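Geranylgeranyl pyrophosphate synthase (Corynebacterium glutamicum, PDB 3LMD) probably catalyses the condensation of isopentenyl diphosphate with allylic diphosphates, using magnesium, to make a longer prenyl diphosphate. Local coordinates at residues K75-M80 / V202-A207; S86-K91 / P332-K337; I98-V103 / S155-D160; L172-M177 / I196-G201. All blocks are in the same frame, centred on the assembly; numbering follows the deposited sequence.

Overall arrangement
All four contacts belong to one all-helical chain, and helix 188-214 is the thread between two of them. Contact 1 and contact 4 both use that helix; their centres lie 14 Å apart and they touch directly, Leu203 CD2 being 4.1 Å from Leu172 CD1. Both lie near the metal site, contact 4 much the nearer: the side chain of Asp115 is about 9 Å from that of Arg78 and about 3 Å from that of Gln176. Contact 3 also touches contact 1, Pro79 CB 3.8 Å from Ala101 CB, and with contact 4 it reaches the second subunit. Contact 2 is more remote, its centre 28 Å from that of contact 4, and ties residues 332-337 to the helical bundle.

Contact 1: residues K75-M80 / V202-A207; sequences KRFRPM and VLIASA
Phe77 is the first residue of the segment 75-80 to reach helix 188-214. Its CG is anti to the backbone N (chi1 177°), and the ring presents its edge: CE1 meets CG2 of Ile204 at 3.8 Å, with the methyl close to the ring plane. The same ring makes an edge-to-face contact with Phe236, while helix 21-27 also packs on it. Arg78 follows and has the largest share of the contact. Its chain runs extended from CG to NE and crosses Leu203 and Ile204 at about a right angle. CD lies 4.0 Å from CD2 of Leu203, and NE is 4.2 Å from CG1 of Ile204. The backbone takes part as well, with Arg78 O only 3.4 Å from CB of Ala207, a small side chain, consistent with the close approach of the two helices; the CA atoms of Arg78 and Ile204 are 5.9 Å apart. Pro79 then turns away, onto Ala101 and Glu105 of helix 95-118. The sequence here matches the GKxxRP pattern that in relatives of this family binds the diphosphate of isopentenyl diphosphate. No hydrogen bond crosses between the segments. Helix 188-214 supports CD and NE of Arg78 by van der Waals contact, and Val104 and His108 also touch the side chain, consistent with a guanidinium held ready for an anionic group, its side chain about 9 Å from that of metal-binding Asp115.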
loop_
_atom_site.group_PDB
_atom_site.type_symbol
_atom_site.label_atom_id
_atom_site.label_comp_id
_atom_site.label_asym_id
_atom_site.label_seq_id
_atom_site.Cartn_x
_atom_site.Cartn_y
_atom_site.Cartn_z
ATOM N N LYS A 75 -14.785 -16.081 12.396
ATOM C CA LYS A 75 -14.589 -15.063 13.437
ATOM C C LYS A 75 -13.227 -14.361 13.345
ATOM O O LYS A 75 -12.180 -14.999 13.224
ATOM C CB LYS A 75 -14.862 -15.625 14.839
ATOM C CG LYS A 75 -16.349 -15.736 15.159
ATOM C CD LYS A 75 -16.604 -15.925 16.642
ATOM C CE LYS A 75 -18.093 -15.822 16.945
ATOM N NZ LYS A 75 -18.360 -15.745 18.406
ATOM N N ARG A 76 -13.271 -13.035 13.390
ATOM C CA ARG A 76 -12.106 -12.180 13.137
ATOM C C ARG A 76 -11.474 -11.739 14.463
ATOM O O ARG A 76 -11.988 -10.853 15.152
ATOM C CB ARG A 76 -12.576 -10.967 12.354
ATOM C CG ARG A 76 -13.368 -11.324 11.074
ATOM C CD ARG A 76 -13.569 -10.107 10.180
ATOM N NE ARG A 76 -14.315 -10.456 8.974
ATOM C CZ ARG A 76 -13.750 -10.829 7.826
ATOM N NH1 ARG A 76 -14.517 -11.143 6.789
ATOM N NH2 ARG A 76 -12.419 -10.860 7.705
ATOM N N PHE A 77 -10.352 -12.352 14.824
ATOM C CA PHE A 77 -9.761 -12.098 16.146
ATOM C C PHE A 77 -9.358 -10.637 16.403
ATOM O O PHE A 77 -9.556 -10.100 17.513
ATOM C CB PHE A 77 -8.529 -12.982 16.391
ATOM C CG PHE A 77 -7.871 -12.677 17.701
ATOM C CD1 PHE A 77 -6.768 -11.837 17.772
ATOM C CD2 PHE A 77 -8.420 -13.153 18.880
ATOM C CE1 PHE A 77 -6.196 -11.506 19.014
ATOM C CE2 PHE A 77 -7.858 -12.838 20.100
ATOM C CZ PHE A 77 -6.747 -12.011 20.170
ATOM N N ARG A 78 -8.744 -9.994 15.415
ATOM C CA ARG A 78 -8.228 -8.631 15.651
ATOM C C ARG A 78 -9.325 -7.610 15.960
ATOM O O ARG A 78 -9.194 -6.828 16.923
ATOM C CB ARG A 78 -7.347 -8.177 14.495
ATOM C CG ARG A 78 -6.111 -9.063 14.380
ATOM C CD ARG A 78 -5.365 -8.912 13.035
ATOM N NE ARG A 78 -4.233 -9.842 13.012
ATOM C CZ ARG A 78 -4.353 -11.144 12.765
ATOM N NH1 ARG A 78 -5.539 -11.651 12.455
ATOM N NH2 ARG A 78 -3.276 -11.933 12.762
ATOM N N PRO A 79 -10.407 -7.603 15.160
ATOM C CA PRO A 79 -11.475 -6.674 15.562
ATOM C C PRO A 79 -12.122 -7.072 16.888
ATOM O O PRO A 79 -12.480 -6.192 17.667
ATOM C CB PRO A 79 -12.483 -6.722 14.396
ATOM C CG PRO A 79 -11.974 -7.787 13.421
ATOM C CD PRO A 79 -10.563 -8.126 13.774
ATOM N N MET A 80 -12.247 -8.368 17.163
ATOM C CA MET A 80 -12.817 -8.801 18.446
ATOM C C MET A 80 -11.986 -8.266 19.605
ATOM O O MET A 80 -12.519 -7.793 20.608
ATOM C CB MET A 80 -12.882 -10.350 18.541
ATOM C CG MET A 80 -13.605 -10.842 19.820
ATOM S SD MET A 80 -13.395 -12.626 20.238
ATOM C CE MET A 80 -11.810 -12.564 21.086
ATOM N N VAL A 202 2.523 -6.664 16.194
ATOM C CA VAL A 202 2.263 -5.215 16.234
ATOM C C VAL A 202 0.819 -4.904 15.859
ATOM O O VAL A 202 0.254 -3.904 16.314
ATOM C CB VAL A 202 3.189 -4.316 15.322
ATOM C CG1 VAL A 202 4.611 -4.246 15.864
ATOM C CG2 VAL A 202 3.113 -4.765 13.838
ATOM N N LEU A 203 0.218 -5.730 15.021
ATOM C CA LEU A 203 -1.146 -5.420 14.589
ATOM C C LEU A 203 -2.181 -5.818 15.649
ATOM O O LEU A 203 -3.225 -5.170 15.786
ATOM C CB LEU A 203 -1.466 -6.087 13.259
ATOM C CG LEU A 203 -2.774 -5.697 12.561
ATOM C CD1 LEU A 203 -2.938 -4.171 12.315
ATOM C CD2 LEU A 203 -2.766 -6.463 11.194
ATOM N N ILE A 204 -1.896 -6.876 16.396
ATOM C CA ILE A 204 -2.778 -7.235 17.515
ATOM C C ILE A 204 -2.646 -6.169 18.607
ATOM O O ILE A 204 -3.650 -5.717 19.164
ATOM C CB ILE A 204 -2.448 -8.652 18.035
ATOM C CG1 ILE A 204 -2.704 -9.670 16.915
ATOM C CG2 ILE A 204 -3.298 -9.022 19.247
ATOM C CD1 ILE A 204 -2.152 -11.050 17.250
ATOM N N ALA A 205 -1.415 -5.740 18.884
ATOM C CA ALA A 205 -1.159 -4.625 19.792
ATOM C C ALA A 205 -1.940 -3.394 19.342
ATOM O O ALA A 205 -2.527 -2.690 20.168
ATOM C CB ALA A 205 0.360 -4.297 19.878
ATOM N N SER A 206 -1.957 -3.146 18.032
ATOM C CA SER A 206 -2.665 -1.996 17.486
ATOM C C SER A 206 -4.176 -2.080 17.713
ATOM O O SER A 206 -4.815 -1.082 17.963
ATOM C CB SER A 206 -2.379 -1.870 15.966
ATOM O OG SER A 206 -3.198 -0.880 15.398
ATOM N N ALA A 207 -4.753 -3.258 17.542
ATOM C CA ALA A 207 -6.164 -3.458 17.825
ATOM C C ALA A 207 -6.483 -3.072 19.287
ATOM O O ALA A 207 -7.482 -2.405 19.541
ATOM C CB ALA A 207 -6.537 -4.875 17.580
#

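Contact 2: residues S86-K91 / P332-K337; sequences SEFGEK and PDSTVK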
loop_
_atom_site.group_PDB
_atom_site.type_symbol
_atom_site.label_atom_id
_atom_site.label_comp_id
_atom_site.label_asym_id
_atom_site.label_seq_id
_atom_site.Cartn_x
_atom_site.Cartn_y
_atom_site.Cartn_z
ATOM N N SER A 86 -12.082 -1.923 23.999
ATOM C CA SER A 86 -12.920 -0.732 24.160
ATOM C C SER A 86 -13.779 -0.823 25.429
ATOM O O SER A 86 -14.226 0.182 25.946
ATOM C CB SER A 86 -13.818 -0.485 22.934
ATOM O OG SER A 86 -14.967 -1.328 22.960
ATOM N N GLU A 87 -13.974 -2.021 25.945
ATOM C CA GLU A 87 -14.802 -2.188 27.158
ATOM C C GLU A 87 -14.181 -1.475 28.350
ATOM O O GLU A 87 -14.851 -1.275 29.364
ATOM C CB GLU A 87 -15.027 -3.670 27.475
ATOM C CG GLU A 87 -15.955 -4.348 26.480
ATOM C CD GLU A 87 -17.436 -3.923 26.672
ATOM O OE1 GLU A 87 -17.734 -3.192 27.632
ATOM O OE2 GLU A 87 -18.298 -4.351 25.891
ATOM N N PHE A 88 -12.918 -1.054 28.219
ATOM C CA PHE A 88 -12.239 -0.374 29.314
ATOM C C PHE A 88 -12.369 1.139 29.271
ATOM O O PHE A 88 -11.846 1.817 30.140
ATOM C CB PHE A 88 -10.746 -0.782 29.415
ATOM C CG PHE A 88 -10.542 -2.205 29.842
ATOM C CD1 PHE A 88 -10.517 -2.548 31.187
ATOM C CD2 PHE A 88 -10.425 -3.217 28.888
ATOM C CE1 PHE A 88 -10.346 -3.886 31.576
ATOM C CE2 PHE A 88 -10.252 -4.524 29.236
ATOM C CZ PHE A 88 -10.219 -4.888 30.609
ATOM N N GLY A 89 -13.052 1.686 28.274
ATOM C CA GLY A 89 -13.150 3.153 28.185
ATOM C C GLY A 89 -14.570 3.602 28.534
ATOM O O GLY A 89 -15.421 2.776 28.830
ATOM N N GLU A 90 -14.834 4.901 28.460
ATOM C CA GLU A 90 -16.168 5.436 28.744
ATOM C C GLU A 90 -17.158 5.249 27.594
ATOM O O GLU A 90 -18.364 5.340 27.795
ATOM C CB GLU A 90 -16.086 6.932 29.088
ATOM C CG GLU A 90 -14.970 7.307 30.046
ATOM C CD GLU A 90 -14.958 8.802 30.363
ATOM O OE1 GLU A 90 -16.052 9.399 30.461
ATOM O OE2 GLU A 90 -13.856 9.379 30.517
ATOM N N LYS A 91 -16.665 5.021 26.379
ATOM C CA LYS A 91 -17.571 4.796 25.268
ATOM C C LYS A 91 -17.251 3.498 24.528
ATOM O O LYS A 91 -16.803 3.539 23.384
ATOM C CB LYS A 91 -17.506 5.973 24.296
ATOM C CG LYS A 91 -17.542 7.341 25.005
ATOM C CD LYS A 91 -17.715 8.499 24.037
ATOM C CE LYS A 91 -18.244 9.734 24.769
ATOM N NZ LYS A 91 -18.304 10.936 23.891
ATOM N N PRO A 332 -8.282 -2.769 35.466
ATOM C CA PRO A 332 -9.240 -3.084 36.513
ATOM C C PRO A 332 -9.858 -4.453 36.332
ATOM O O PRO A 332 -10.159 -4.908 35.204
ATOM C CB PRO A 332 -10.309 -1.990 36.363
ATOM C CG PRO A 332 -10.235 -1.564 34.978
ATOM C CD PRO A 332 -8.733 -1.641 34.634
ATOM N N ASP A 333 -10.063 -5.098 37.464
ATOM C CA ASP A 333 -10.661 -6.396 37.518
ATOM C C ASP A 333 -12.062 -6.326 36.905
ATOM O O ASP A 333 -12.792 -5.342 37.109
ATOM C CB ASP A 333 -10.656 -6.848 38.980
ATOM C CG ASP A 333 -9.267 -6.636 39.640
ATOM O OD1 ASP A 333 -8.302 -6.241 38.924
ATOM O OD2 ASP A 333 -9.127 -6.858 40.861
ATOM N N SER A 334 -12.404 -7.336 36.108
ATOM C CA SER A 334 -13.666 -7.343 35.361
ATOM C C SER A 334 -13.742 -8.622 34.577
ATOM O O SER A 334 -12.742 -9.324 34.390
ATOM C CB SER A 334 -13.757 -6.159 34.394
ATOM O OG SER A 334 -12.735 -6.254 33.392
ATOM N N THR A 335 -14.927 -8.950 34.097
ATOM C CA THR A 335 -15.109 -10.121 33.290
ATOM C C THR A 335 -14.404 -9.954 31.969
ATOM O O THR A 335 -14.017 -10.911 31.370
ATOM C CB THR A 335 -16.566 -10.423 32.980
ATOM O OG1 THR A 335 -17.180 -9.285 32.408
ATOM C CG2 THR A 335 -17.281 -10.815 34.193
ATOM N N VAL A 336 -14.265 -8.730 31.512
ATOM C CA VAL A 336 -13.548 -8.543 30.238
ATOM C C VAL A 336 -12.070 -8.812 30.488
ATOM O O VAL A 336 -11.418 -9.474 29.696
ATOM C CB VAL A 336 -13.756 -7.158 29.644
ATOM C CG1 VAL A 336 -12.903 -6.979 28.329
ATOM C CG2 VAL A 336 -15.235 -6.977 29.301
ATOM N N LYS A 337 -11.534 -8.306 31.598
ATOM C CA LYS A 337 -10.135 -8.635 31.923
ATOM C C LYS A 337 -9.900 -10.137 31.935
ATOM O O LYS A 337 -8.892 -10.625 31.401
ATOM C CB LYS A 337 -9.721 -8.015 33.264
ATOM C CG LYS A 337 -8.301 -8.365 33.720
ATOM C CD LYS A 337 -7.801 -7.382 34.792
ATOM C CE LYS A 337 -6.895 -8.098 35.808
ATOM N NZ LYS A 337 -6.298 -7.092 36.763
#
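Phe88 and Val336 make the tight half of this contact, between the turn after helix 77-86 and the start of helix 335-349. CE2 of the Phe88 ring is 3.7 Å from CG1 of Val336, the two side chains sliding past each other in opposite directions. CG2 of Val336 lies 3.8 Å from CB of Glu87, so the two methyls divide between them two successive residues of the type I turn Ser86-Gly89. Leu36 of helix 34-55 covers both Glu87 and Val336. The tip of the ring reaches the first turn of the helix, where CZ is 3.8 Å from Lys337 N. That N-H is already spoken for: it donates to Ser334 OG at 3.0 Å in a nearly straight N-cap bond (166°). The serine oxygen is put there by its first torsion (chi1 64°), which holds it between the backbone N and the carbonyl carbon. Lys337 CB is 4.1 Å from Phe88 CZ.

Toward solvent the fit is looser. Exposed Pro332 lies beyond the CD1/CE1 rim, CG 3.9 Å from Phe88 CD1, and its O is at the ring edge, near the plane, 3.8 Å from CE1.

Since no hydrogen bond joins the segments, their association rests largely on apolar contact, while Ser334 OG caps Lys337 N and the Lys337 ammonium is held by a salt bridge to Asp333 OD1 and by the carbonyls of Leu328 and Leu331.

Contact 3: residues I98-V103 / S155-D160; sequences IKAAVV and SQLGTD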
loop_
_atom_site.group_PDB
_atom_site.type_symbol
_atom_site.label_atom_id
_atom_site.label_comp_id
_atom_site.label_asym_id
_atom_site.label_seq_id
_atom_site.Cartn_x
_atom_site.Cartn_y
_atom_site.Cartn_z
ATOM N N ILE A 98 -15.938 0.726 16.409
ATOM C CA ILE A 98 -16.272 -0.146 15.275
ATOM C C ILE A 98 -15.447 0.216 14.054
ATOM O O ILE A 98 -14.928 -0.659 13.362
ATOM C CB ILE A 98 -17.757 0.006 14.849
ATOM C CG1 ILE A 98 -18.702 -0.354 15.994
ATOM C CG2 ILE A 98 -18.076 -0.830 13.614
ATOM C CD1 ILE A 98 -18.390 -1.621 16.628
ATOM N N LYS A 99 -15.362 1.499 13.758
ATOM C CA LYS A 99 -14.611 1.932 12.580
ATOM C C LYS A 99 -13.091 1.631 12.701
ATOM O O LYS A 99 -12.443 1.224 11.725
ATOM C CB LYS A 99 -14.847 3.440 12.377
ATOM C CG LYS A 99 -14.372 4.006 11.073
ATOM C CD LYS A 99 -14.892 5.465 10.860
ATOM C CE LYS A 99 -16.422 5.569 10.916
ATOM N NZ LYS A 99 -16.940 6.864 10.364
ATOM N N ALA A 100 -12.516 1.890 13.871
ATOM C CA ALA A 100 -11.119 1.488 14.125
ATOM C C ALA A 100 -10.895 -0.020 13.955
ATOM O O ALA A 100 -9.881 -0.432 13.396
ATOM C CB ALA A 100 -10.646 1.970 15.508
ATOM N N ALA A 101 -11.830 -0.850 14.410
ATOM C CA ALA A 101 -11.697 -2.302 14.303
ATOM C C ALA A 101 -11.693 -2.715 12.845
ATOM O O ALA A 101 -10.959 -3.643 12.444
ATOM C CB ALA A 101 -12.840 -3.031 15.062
ATOM N N VAL A 102 -12.472 -1.996 12.046
ATOM C CA VAL A 102 -12.540 -2.270 10.624
ATOM C C VAL A 102 -11.204 -1.889 9.985
ATOM O O VAL A 102 -10.695 -2.603 9.128
ATOM C CB VAL A 102 -13.728 -1.543 9.944
ATOM C CG1 VAL A 102 -13.595 -1.576 8.385
ATOM C CG2 VAL A 102 -15.083 -2.153 10.422
ATOM N N VAL A 103 -10.645 -0.762 10.413
ATOM C CA VAL A 103 -9.347 -0.347 9.879
ATOM C C VAL A 103 -8.296 -1.418 10.180
ATOM O O VAL A 103 -7.498 -1.778 9.305
ATOM C CB VAL A 103 -8.921 1.014 10.464
ATOM C CG1 VAL A 103 -7.404 1.305 10.181
ATOM C CG2 VAL A 103 -9.792 2.143 9.849
ATOM N N SER A 155 -9.220 8.919 8.059
ATOM C CA SER A 155 -9.437 10.370 7.944
ATOM C C SER A 155 -10.578 10.850 8.838
ATOM O O SER A 155 -10.638 12.025 9.204
ATOM C CB SER A 155 -9.698 10.810 6.490
ATOM O OG SER A 155 -11.048 10.532 6.040
ATOM N N GLN A 156 -11.473 9.937 9.200
ATOM C CA GLN A 156 -12.585 10.293 10.070
ATOM C C GLN A 156 -12.254 9.984 11.529
ATOM O O GLN A 156 -12.955 10.447 12.441
ATOM C CB GLN A 156 -13.865 9.551 9.648
ATOM C CG GLN A 156 -14.313 9.898 8.213
ATOM C CD GLN A 156 -15.638 9.242 7.871
ATOM O OE1 GLN A 156 -15.778 8.023 7.991
ATOM N NE2 GLN A 156 -16.621 10.049 7.474
ATOM N N LEU A 157 -11.184 9.230 11.758
ATOM C CA LEU A 157 -10.819 8.808 13.120
ATOM C C LEU A 157 -9.846 9.786 13.766
ATOM O O LEU A 157 -9.750 9.832 14.975
ATOM C CB LEU A 157 -10.253 7.375 13.150
ATOM C CG LEU A 157 -11.322 6.312 12.794
ATOM C CD1 LEU A 157 -10.674 4.937 12.623
ATOM C CD2 LEU A 157 -12.344 6.261 13.936
ATOM N N GLY A 158 -9.121 10.561 12.963
ATOM C CA GLY A 158 -8.252 11.588 13.532
ATOM C C GLY A 158 -6.777 11.310 13.270
ATOM O O GLY A 158 -6.391 10.181 12.953
ATOM N N THR A 159 -5.942 12.331 13.415
ATOM C CA THR A 159 -4.525 12.194 13.044
ATOM C C THR A 159 -3.743 11.269 13.964
ATOM O O THR A 159 -2.737 10.676 13.521
ATOM C CB THR A 159 -3.795 13.569 13.002
ATOM O OG1 THR A 159 -3.932 14.206 14.267
ATOM C CG2 THR A 159 -4.386 14.453 11.956
ATOM N N ASP A 160 -4.134 11.140 15.233
ATOM C CA ASP A 160 -3.428 10.227 16.124
ATOM C C ASP A 160 -3.583 8.779 15.631
ATOM O O ASP A 160 -2.679 7.964 15.788
ATOM C CB ASP A 160 -3.934 10.380 17.562
ATOM C CG ASP A 160 -3.621 11.764 18.156
ATOM O OD1 ASP A 160 -2.799 12.515 17.573
ATOM O OD2 ASP A 160 -4.195 12.090 19.208
#
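Gln156 meets Lys99 at the open margin of this contact, where the end of helix 132-157 lies against helix 95-118. Lys99 NZ donates to Gln156 OE1 at 2.9 Å, the sole hydrogen bond between the segments. The ammonium approaches from above the amide plane, 58° out of it, and a bend at chi3 (-57°) starts the end of the lysine chain on its way there. A long, weak ion pair to Glu95 is a further partner of NZ.

Leu157 comes next and does most of the packing. Its CD1 sits 3.8 Å from Ala100 N and 4.0 Å from CG2 of Val103, while CD2 lies 4.1 Å from CD of Lys99; the leucine thus straddles one face of the helix, with His214 of helix 188-214 also beside it. At Gly158 the chain leaves helical geometry with positive phi, 115°, and as N-cap residue it starts helix 159-181. Thr159 then packs on Ser155 of the second subunit.

Lys99 serves both halves, its nitrogen meeting the amide and its methylenes lining the leucine. The contact thus combines one hydrogen bond at the exposed margin with an apolar patch in which Leu157 packs on Lys99, Ala100 and Val103.

Contact 4: residues L172-M177 / I196-G201; sequences LVTGQM and IREKTG
In the all-helical isoprenoid synthase fold, helices 159-181 and 188-214 cross beside the aspartate-rich DDxxD motif that starts at Asp115, and Gly175 packs there against Glu198 and Lys199. The segment axes come within 7.0 Å at an angle of 126°, and the CA atoms of Gly175 and Glu198 are 4.6 Å apart. Such closeness depends on the glycine, because a CB at this position would clash with Glu198 CB and Lys199 N. Instead Gly175 CA lies 3.3 Å from Glu198 OE1. That carboxylate makes salt bridges with Arg178 and, through OE2, a weak one with Arg197.

Lys199 lays its chain across the glycine backbone, with CG 3.5 Å from Gly175 C, before NZ reaches a salt bridge with Glu179. Gln176 hydrogen-bonds Asp115 through NE2, a second-shell link to a residue that binds calcium in a crystal of this protein. Leu141 of the second subunit packs on Gln176 and Met177. A wider pi-type turn at 197-201 has Ile196 O accepting from both Thr200 N and Gly201 N. Leu172 closes the crossing: its CD2 lies 3.2 Å from Lys199 O, and its CA-H points at Glu198 O, CA to O 3.4 Å, with 154° at the hydrogen.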
loop_
_atom_site.group_PDB
_atom_site.type_symbol
_atom_site.label_atom_id
_atom_site.label_comp_id
_atom_site.label_asym_id
_atom_site.label_seq_id
_atom_site.Cartn_x
_atom_site.Cartn_y
_atom_site.Cartn_z
ATOM N N LEU A 172 4.828 -3.754 10.145
ATOM C CA LEU A 172 4.351 -4.958 9.468
ATOM C C LEU A 172 5.136 -5.163 8.202
ATOM O O LEU A 172 5.502 -6.284 7.879
ATOM C CB LEU A 172 2.859 -4.860 9.062
ATOM C CG LEU A 172 1.705 -5.040 10.044
ATOM C CD1 LEU A 172 0.397 -4.593 9.414
ATOM C CD2 LEU A 172 1.565 -6.468 10.469
ATOM N N VAL A 173 5.361 -4.078 7.458
ATOM C CA VAL A 173 6.076 -4.178 6.192
ATOM C C VAL A 173 7.542 -4.556 6.483
ATOM O O VAL A 173 8.150 -5.347 5.763
ATOM C CB VAL A 173 6.030 -2.855 5.390
ATOM C CG1 VAL A 173 6.964 -2.960 4.181
ATOM C CG2 VAL A 173 4.575 -2.587 4.892
ATOM N N THR A 174 8.084 -3.999 7.560
ATOM C CA THR A 174 9.474 -4.290 7.950
ATOM C C THR A 174 9.583 -5.788 8.273
ATOM O O THR A 174 10.533 -6.439 7.856
ATOM C CB THR A 174 9.935 -3.416 9.138
ATOM O OG1 THR A 174 9.902 -2.042 8.738
ATOM C CG2 THR A 174 11.371 -3.785 9.629
ATOM N N GLY A 175 8.606 -6.334 8.995
ATOM C CA GLY A 175 8.609 -7.773 9.319
ATOM C C GLY A 175 8.576 -8.650 8.086
ATOM O O GLY A 175 9.295 -9.657 8.007
ATOM N N GLN A 176 7.725 -8.310 7.115
ATOM C CA GLN A 176 7.691 -9.065 5.847
ATOM C C GLN A 176 9.049 -8.990 5.118
ATOM O O GLN A 176 9.542 -9.983 4.581
ATOM C CB GLN A 176 6.578 -8.516 4.920
ATOM C CG GLN A 176 5.161 -8.610 5.516
ATOM C CD GLN A 176 4.084 -7.895 4.656
ATOM O OE1 GLN A 176 3.940 -6.670 4.695
ATOM N NE2 GLN A 176 3.329 -8.667 3.892
ATOM N N MET A 177 9.639 -7.808 5.062
ATOM C CA MET A 177 10.962 -7.642 4.392
ATOM C C MET A 177 12.029 -8.422 5.155
ATOM O O MET A 177 12.884 -9.055 4.558
ATOM C CB MET A 177 11.372 -6.146 4.333
ATOM C CG MET A 177 12.621 -5.892 3.448
ATOM S SD MET A 177 12.300 -6.135 1.647
ATOM C CE MET A 177 11.712 -4.502 1.291
ATOM N N ILE A 196 8.305 -12.310 14.102
ATOM C CA ILE A 196 6.961 -12.484 14.678
ATOM C C ILE A 196 6.449 -11.200 15.333
ATOM O O ILE A 196 5.299 -10.824 15.133
ATOM C CB ILE A 196 6.901 -13.633 15.697
ATOM C CG1 ILE A 196 7.425 -14.922 15.066
ATOM C CG2 ILE A 196 5.460 -13.810 16.222
ATOM C CD1 ILE A 196 6.751 -15.281 13.796
ATOM N N ARG A 197 7.302 -10.523 16.085
ATOM C CA ARG A 197 6.901 -9.244 16.716
ATOM C C ARG A 197 6.384 -8.259 15.654
ATOM O O ARG A 197 5.360 -7.587 15.851
ATOM C CB ARG A 197 8.083 -8.615 17.457
ATOM C CG ARG A 197 7.751 -7.312 18.189
ATOM C CD ARG A 197 9.009 -6.712 18.895
ATOM N NE ARG A 197 10.161 -6.675 17.988
ATOM C CZ ARG A 197 10.383 -5.727 17.080
ATOM N NH1 ARG A 197 9.533 -4.707 16.955
ATOM N NH2 ARG A 197 11.453 -5.804 16.286
ATOM N N GLU A 198 7.100 -8.158 14.529
ATOM C CA GLU A 198 6.737 -7.203 13.464
ATOM C C GLU A 198 5.594 -7.648 12.564
ATOM O O GLU A 198 4.667 -6.881 12.299
ATOM C CB GLU A 198 7.959 -6.860 12.598
ATOM C CG GLU A 198 9.033 -6.133 13.411
ATOM C CD GLU A 198 10.384 -6.133 12.712
ATOM O OE1 GLU A 198 10.575 -6.933 11.782
ATOM O OE2 GLU A 198 11.263 -5.360 13.123
ATOM N N LYS A 199 5.657 -8.882 12.090
ATOM C CA LYS A 199 4.632 -9.398 11.187
ATOM C C LYS A 199 3.306 -9.653 11.854
ATOM O O LYS A 199 2.256 -9.539 11.198
ATOM C CB LYS A 199 5.060 -10.738 10.557
ATOM C CG LYS A 199 6.016 -10.642 9.399
ATOM C CD LYS A 199 6.023 -11.973 8.578
ATOM C CE LYS A 199 4.752 -12.193 7.754
ATOM N NZ LYS A 199 4.876 -13.467 6.922
ATOM N N THR A 200 3.336 -10.058 13.123
ATOM C CA THR A 200 2.104 -10.501 13.812
ATOM C C THR A 200 1.749 -9.700 15.078
ATOM O O THR A 200 0.591 -9.292 15.268
ATOM C CB THR A 200 2.199 -11.985 14.247
ATOM O OG1 THR A 200 2.404 -12.819 13.097
ATOM C CG2 THR A 200 0.920 -12.427 14.963
ATOM N N GLY A 201 2.720 -9.507 15.964
ATOM C CA GLY A 201 2.414 -8.868 17.257
ATOM C C GLY A 201 1.907 -7.444 17.101
ATOM O O GLY A 201 0.965 -7.026 17.815
#